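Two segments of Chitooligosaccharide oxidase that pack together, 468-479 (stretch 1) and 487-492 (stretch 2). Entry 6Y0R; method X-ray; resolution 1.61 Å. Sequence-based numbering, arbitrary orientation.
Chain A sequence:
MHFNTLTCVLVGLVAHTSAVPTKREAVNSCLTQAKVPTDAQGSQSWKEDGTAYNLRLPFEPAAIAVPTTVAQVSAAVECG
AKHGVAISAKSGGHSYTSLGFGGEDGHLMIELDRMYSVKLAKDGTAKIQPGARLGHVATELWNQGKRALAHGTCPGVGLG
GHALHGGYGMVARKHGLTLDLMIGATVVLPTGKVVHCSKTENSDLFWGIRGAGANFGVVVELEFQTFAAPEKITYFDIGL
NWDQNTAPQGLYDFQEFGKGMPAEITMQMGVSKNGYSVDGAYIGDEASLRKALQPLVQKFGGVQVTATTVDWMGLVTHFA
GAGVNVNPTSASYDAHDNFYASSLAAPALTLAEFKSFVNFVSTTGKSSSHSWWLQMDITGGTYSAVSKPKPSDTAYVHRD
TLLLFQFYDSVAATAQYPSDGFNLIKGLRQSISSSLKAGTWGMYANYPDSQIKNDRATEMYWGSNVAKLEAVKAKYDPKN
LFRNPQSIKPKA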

ATOM      1  N   LYS A 468      15.105  15.932  -0.128  1.00 19.45           N
ATOM      2  CA  LYS A 468      15.368  15.552  -1.536  1.00 20.16           C
ATOM      3  C   LYS A 468      14.054  15.485  -2.318  1.00 18.93           C
ATOM      4  O   LYS A 468      14.009  15.958  -3.456  1.00 18.64           O
ATOM      5  CB  LYS A 468      16.176  14.250  -1.601  1.00 21.96           C
ATOM      6  CG  LYS A 468      16.519  13.819  -3.015  1.00 25.49           C
ATOM      7  CD  LYS A 468      17.566  12.741  -3.112  1.00 31.41           C
ATOM      8  CE  LYS A 468      17.763  12.270  -4.538  1.00 33.69           C
ATOM      9  NZ  LYS A 468      18.696  11.122  -4.554  1.00 38.78           N
ATOM     10  N   LEU A 469      12.969  14.957  -1.724  1.00 17.15           N
ATOM     11  CA  LEU A 469      11.655  14.929  -2.414  1.00 16.10           C
ATOM     12  C   LEU A 469      11.178  16.353  -2.732  1.00 16.75           C
ATOM     13  O   LEU A 469      10.629  16.571  -3.828  1.00 18.29           O
ATOM     14  CB  LEU A 469      10.621  14.189  -1.556  1.00 17.00           C
ATOM     15  CG  LEU A 469      10.721  12.672  -1.604  1.00 18.02           C
ATOM     16  CD1 LEU A 469       9.972  12.068  -0.429  1.00 17.94           C
ATOM     17  CD2 LEU A 469      10.199  12.157  -2.944  1.00 18.23           C
ATOM     18  N   GLU A 470      11.408  17.317  -1.839  1.00 18.04           N
ATOM     19  CA  GLU A 470      10.994  18.725  -2.116  1.00 18.61           C
ATOM     20  C   GLU A 470      11.766  19.295  -3.307  1.00 17.56           C
ATOM     21  O   GLU A 470      11.177  20.054  -4.075  1.00 18.52           O
ATOM     22  CB  GLU A 470      11.206  19.583  -0.872  1.00 20.35           C
ATOM     23  CG  GLU A 470      10.290  19.187   0.267  1.00 19.68           C
ATOM     24  CD  GLU A 470      10.526  19.915   1.571  1.00 23.73           C
ATOM     25  OE1 GLU A 470      11.665  20.375   1.786  1.00 26.62           O
ATOM     26  OE2 GLU A 470       9.610  19.954   2.385  1.00 24.19           O
ATOM     27  N   ALA A 471      13.022  18.917  -3.458  1.00 19.77           N
ATOM     28  CA  ALA A 471      13.838  19.375  -4.603  1.00 20.31           C
ATOM     29  C   ALA A 471      13.333  18.724  -5.899  1.00 20.91           C
ATOM     30  O   ALA A 471      13.206  19.408  -6.948  1.00 21.81           O
ATOM     31  CB  ALA A 471      15.280  19.097  -4.326  1.00 21.70           C
ATOM     32  N   VAL A 472      12.998  17.421  -5.842  1.00 18.20           N
ATOM     33  CA  VAL A 472      12.404  16.758  -7.023  1.00 19.00           C
ATOM     34  C   VAL A 472      11.090  17.436  -7.368  1.00 17.23           C
ATOM     35  O   VAL A 472      10.781  17.637  -8.540  1.00 20.01           O
ATOM     36  CB  VAL A 472      12.304  15.235  -6.790  1.00 18.73           C
ATOM     37  CG1 VAL A 472      11.711  14.544  -7.993  1.00 21.52           C
ATOM     38  CG2 VAL A 472      13.680  14.659  -6.482  1.00 21.67           C
ATOM     39  N   LYS A 473      10.285  17.750  -6.364  1.00 16.96           N
ATOM     40  CA  LYS A 473       8.971  18.368  -6.547  1.00 17.73           C
ATOM     41  C   LYS A 473       9.138  19.739  -7.212  1.00 17.77           C
ATOM     42  O   LYS A 473       8.380  20.042  -8.110  1.00 20.01           O
ATOM     43  CB  LYS A 473       8.299  18.437  -5.178  1.00 17.35           C
ATOM     44  CG  LYS A 473       6.908  19.023  -5.163  1.00 17.12           C
ATOM     45  CD  LYS A 473       5.841  18.013  -5.507  1.00 19.05           C
ATOM     46  CE  LYS A 473       4.513  18.668  -5.701  1.00 18.26           C
ATOM     47  NZ  LYS A 473       3.479  17.676  -6.006  1.00 19.06           N
ATOM     48  N   ALA A 474      10.093  20.539  -6.754  1.00 19.01           N
ATOM     49  CA  ALA A 474      10.358  21.876  -7.331  1.00 20.27           C
ATOM     50  C   ALA A 474      10.716  21.731  -8.820  1.00 22.81           C
ATOM     51  O   ALA A 474      10.323  22.592  -9.606  1.00 24.54           O
ATOM     52  CB  ALA A 474      11.453  22.550  -6.534  1.00 21.62           C
ATOM     53  N   LYS A 475      11.392  20.647  -9.211  1.00 22.11           N
ATOM     54  CA  LYS A 475      11.826  20.423 -10.615  1.00 22.50           C
ATOM     55  C   LYS A 475      10.650  19.964 -11.480  1.00 23.44           C
ATOM     56  O   LYS A 475      10.503  20.442 -12.606  1.00 23.93           O
ATOM     57  CB  LYS A 475      12.903  19.352 -10.672  1.00 22.86           C
ATOM     58  CG  LYS A 475      13.466  19.104 -12.059  1.00 23.25           C
ATOM     59  CD  LYS A 475      14.608  18.205 -12.071  1.00 26.59           C
ATOM     60  CE  LYS A 475      14.980  17.881 -13.503  1.00 26.96           C
ATOM     61  NZ  LYS A 475      16.003  16.834 -13.519  1.00 28.01           N
ATOM     62  N   TYR A 476       9.843  19.010 -11.020  1.00 20.50           N
ATOM     63  CA  TYR A 476       8.803  18.366 -11.869  1.00 21.56           C
ATOM     64  C   TYR A 476       7.407  18.921 -11.623  1.00 21.96           C
ATOM     65  O   TYR A 476       6.607  18.903 -12.545  1.00 22.42           O
ATOM     66  CB  TYR A 476       8.875  16.842 -11.686  1.00 19.74           C
ATOM     67  CG  TYR A 476      10.142  16.248 -12.243  1.00 20.59           C
ATOM     68  CD1 TYR A 476      10.308  16.131 -13.613  1.00 22.82           C
ATOM     69  CD2 TYR A 476      11.191  15.836 -11.442  1.00 21.58           C
ATOM     70  CE1 TYR A 476      11.458  15.593 -14.151  1.00 24.12           C
ATOM     71  CE2 TYR A 476      12.337  15.252 -11.964  1.00 22.16           C
ATOM     72  CZ  TYR A 476      12.491  15.185 -13.338  1.00 22.58           C
ATOM     73  OH  TYR A 476      13.608  14.660 -13.927  1.00 26.79           O
ATOM     74  N   ASP A 477       7.075  19.408 -10.420  1.00 20.24           N
ATOM     75  CA  ASP A 477       5.724  19.969 -10.189  1.00 19.11           C
ATOM     76  C   ASP A 477       5.873  21.242  -9.385  1.00 19.35           C
ATOM     77  O   ASP A 477       5.412  21.335  -8.260  1.00 17.91           O
ATOM     78  CB  ASP A 477       4.782  18.999  -9.491  1.00 18.78           C
ATOM     79  CG  ASP A 477       3.329  19.438  -9.340  1.00 19.96           C
ATOM     80  OD1 ASP A 477       2.865  20.317 -10.112  1.00 20.79           O
ATOM     81  OD2 ASP A 477       2.619  18.913  -8.399  1.00 20.05           O
ATOM     82  N   PRO A 478       6.534  22.277  -9.952  1.00 21.45           N
ATOM     83  CA  PRO A 478       6.751  23.535  -9.224  1.00 22.76           C
ATOM     84  C   PRO A 478       5.476  24.277  -8.809  1.00 23.37           C
ATOM     85  O   PRO A 478       5.486  24.987  -7.789  1.00 22.88           O
ATOM     86  CB  PRO A 478       7.528  24.400 -10.240  1.00 22.33           C
ATOM     87  CG  PRO A 478       7.268  23.764 -11.557  1.00 22.84           C
ATOM     88  CD  PRO A 478       7.154  22.278 -11.275  1.00 22.30           C
ATOM     89  N   LYS A 479       4.375  24.095  -9.537  1.00 21.66           N
ATOM     90  CA  LYS A 479       3.092  24.760  -9.251  1.00 23.81           C
ATOM     91  C   LYS A 479       2.274  23.937  -8.245  1.00 21.76           C
ATOM     92  O   LYS A 479       1.231  24.374  -7.847  1.00 20.31           O
ATOM     93  CB  LYS A 479       2.364  25.035 -10.564  1.00 26.12           C
ATOM     94  CG  LYS A 479       3.113  25.987 -11.486  1.00 29.58           C
ATOM     95  CD  LYS A 479       2.375  26.291 -12.751  1.00 33.50           C
ATOM     96  CE  LYS A 479       2.461  25.123 -13.707  1.00 36.56           C
ATOM     97  NZ  LYS A 479       1.823  25.447 -15.006  1.00 39.10           N
ATOM     98  N   SER A 487       0.896  15.786   1.146  1.00 16.19           N
ATOM     99  CA  SER A 487       1.826  15.619   0.011  1.00 16.54           C
ATOM    100  C   SER A 487       3.017  16.567   0.177  1.00 17.69           C
ATOM    101  O   SER A 487       3.070  17.366   1.130  1.00 17.76           O
ATOM    102  CB  SER A 487       1.120  15.789  -1.298  1.00 17.05           C
ATOM    103  OG  SER A 487       0.752  17.136  -1.545  1.00 16.81           O
ATOM    104  N   ILE A 488       3.995  16.399  -0.692  1.00 17.59           N
ATOM    105  CA  ILE A 488       5.316  17.080  -0.641  1.00 17.83           C
ATOM    106  C   ILE A 488       5.176  18.484  -1.213  1.00 20.11           C
ATOM    107  O   ILE A 488       4.722  18.616  -2.336  1.00 19.46           O
ATOM    108  CB  ILE A 488       6.362  16.254  -1.419  1.00 17.97           C
ATOM    109  CG1 ILE A 488       6.649  14.937  -0.684  1.00 17.84           C
ATOM    110  CG2 ILE A 488       7.628  17.078  -1.667  1.00 19.42           C
ATOM    111  CD1 ILE A 488       7.467  15.050   0.569  1.00 18.92           C
ATOM    112  N   LYS A 489       5.659  19.408  -0.610  1.00 20.47           N
ATOM    113  CA  LYS A 489       5.575  20.810  -1.101  1.00 23.03           C
ATOM    114  C   LYS A 489       6.863  21.162  -1.836  1.00 21.39           C
ATOM    115  O   LYS A 489       7.960  20.787  -1.428  1.00 22.29           O
ATOM    116  CB  LYS A 489       5.270  21.783   0.045  1.00 28.79           C
ATOM    117  CG  LYS A 489       3.878  21.618   0.659  1.00 33.93           C
ATOM    118  CD  LYS A 489       3.639  22.589   1.805  1.00 39.31           C
ATOM    119  CE  LYS A 489       2.277  22.490   2.433  1.00 52.57           C
ATOM    120  NZ  LYS A 489       2.130  23.449   3.553  1.00 60.83           N
ATOM    121  N   PRO A 490       6.888  21.854  -2.929  1.00 20.34           N
ATOM    122  CA  PRO A 490       8.084  22.161  -3.716  1.00 21.71           C
ATOM    123  C   PRO A 490       9.049  23.112  -2.983  1.00 23.71           C
ATOM    124  O   PRO A 490       8.608  24.114  -2.423  1.00 24.24           O
ATOM    125  CB  PRO A 490       7.555  22.774  -5.022  1.00 22.66           C
ATOM    126  CG  PRO A 490       6.129  23.160  -4.740  1.00 23.44           C
ATOM    127  CD  PRO A 490       5.660  22.346  -3.560  1.00 20.93           C
ATOM    128  N   LYS A 491      10.323  22.740  -2.920  1.00 23.87           N
ATOM    129  CA  LYS A 491      11.384  23.559  -2.285  1.00 32.67           C
ATOM    130  C   LYS A 491      12.728  23.168  -2.912  1.00 33.22           C
ATOM    131  O   LYS A 491      13.210  22.062  -2.616  1.00 33.02           O
ATOM    132  CB  LYS A 491      11.315  23.337  -0.775  1.00 39.17           C
ATOM    133  CG  LYS A 491      11.789  24.483   0.105  1.00 48.81           C
ATOM    134  CD  LYS A 491      11.389  24.271   1.566  1.00 55.86           C
ATOM    135  CE  LYS A 491      12.569  24.182   2.512  1.00 62.97           C
ATOM    136  NZ  LYS A 491      13.503  25.324   2.347  1.00 71.89           N
ATOM    137  N   ALA A 492      13.297  24.046  -3.749  1.00 38.66           N
ATOM    138  CA  ALA A 492      14.527  23.815  -4.562  1.00 46.10           C
ATOM    139  C   ALA A 492      15.749  23.498  -3.682  1.00 47.79           C
ATOM    140  O   ALA A 492      15.838  23.873  -2.506  1.00 55.45           O
ATOM    141  CB  ALA A 492      14.776  25.015  -5.447  1.00 44.50           C
TER
HETATM  142  O   HOH W   1       7.171  18.749   1.934  1.00 20.45           O
HETATM  143  O   HOH W   2       2.313  17.920  -3.422  1.00 18.95           O

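How does an irregular segment lie against a helix? Residues 468-476 are helical, while 487-492 run extended along one side of them, with the CA atoms of Ala-474 and Pro-490 4.3 Å apart. Leu-469 begins the contact: its CB lies 3.9 Å from CD1 of Ile-488, a buried apolar pairing. The same isoleucine also sets CG2 3.8 Å from CA of Glu-470, so its branched side chain packs close to the helix backbone.

What joins the two backbones directly? Glu-470 O accepts a hydrogen bond from Lys-491 N at 3.0 Å, and the N-H...O angle of 177° is almost straight. That carbonyl also receives Ala-474 N at 2.9 Å within the helix, so the extended segment shares an acceptor already used by a helical turn. The side chain of Glu-470 adds a second, indirect link: a water donates to OE2 (2.8 Å) and accepts from Lys-489 N (3.0 Å). Next door, Ala-471 offers a CA-H...O contact, its CA 3.4 Å from Lys-491 O.

How does a lysine fit into a buried contact? Lys-473 lays its aliphatic part along stretch 2, with CB 3.8 Å from Ile-488 CG2 and CG 3.8 Å from Pro-490 CB. Its charged end is satisfied by a salt bridge from NZ to Asp-477 OD2, 2.8 Å long, within stretch 1. NZ also donates to a water 2.8 Å away, whose O lies 2.7 Å from Ile-488 O, so the water bridges the lysine to stretch 2.

What closes the contact as the helix ends? The small Ala-474 allows close approach: its CA is 3.7 Å from Pro-490 CB, and its CB is 4.3 Å from Ala-492 CB. Beyond the helix, Pro-478 meets the same proline through its backbone, its O lying 3.6 Å from Pro-490 CG.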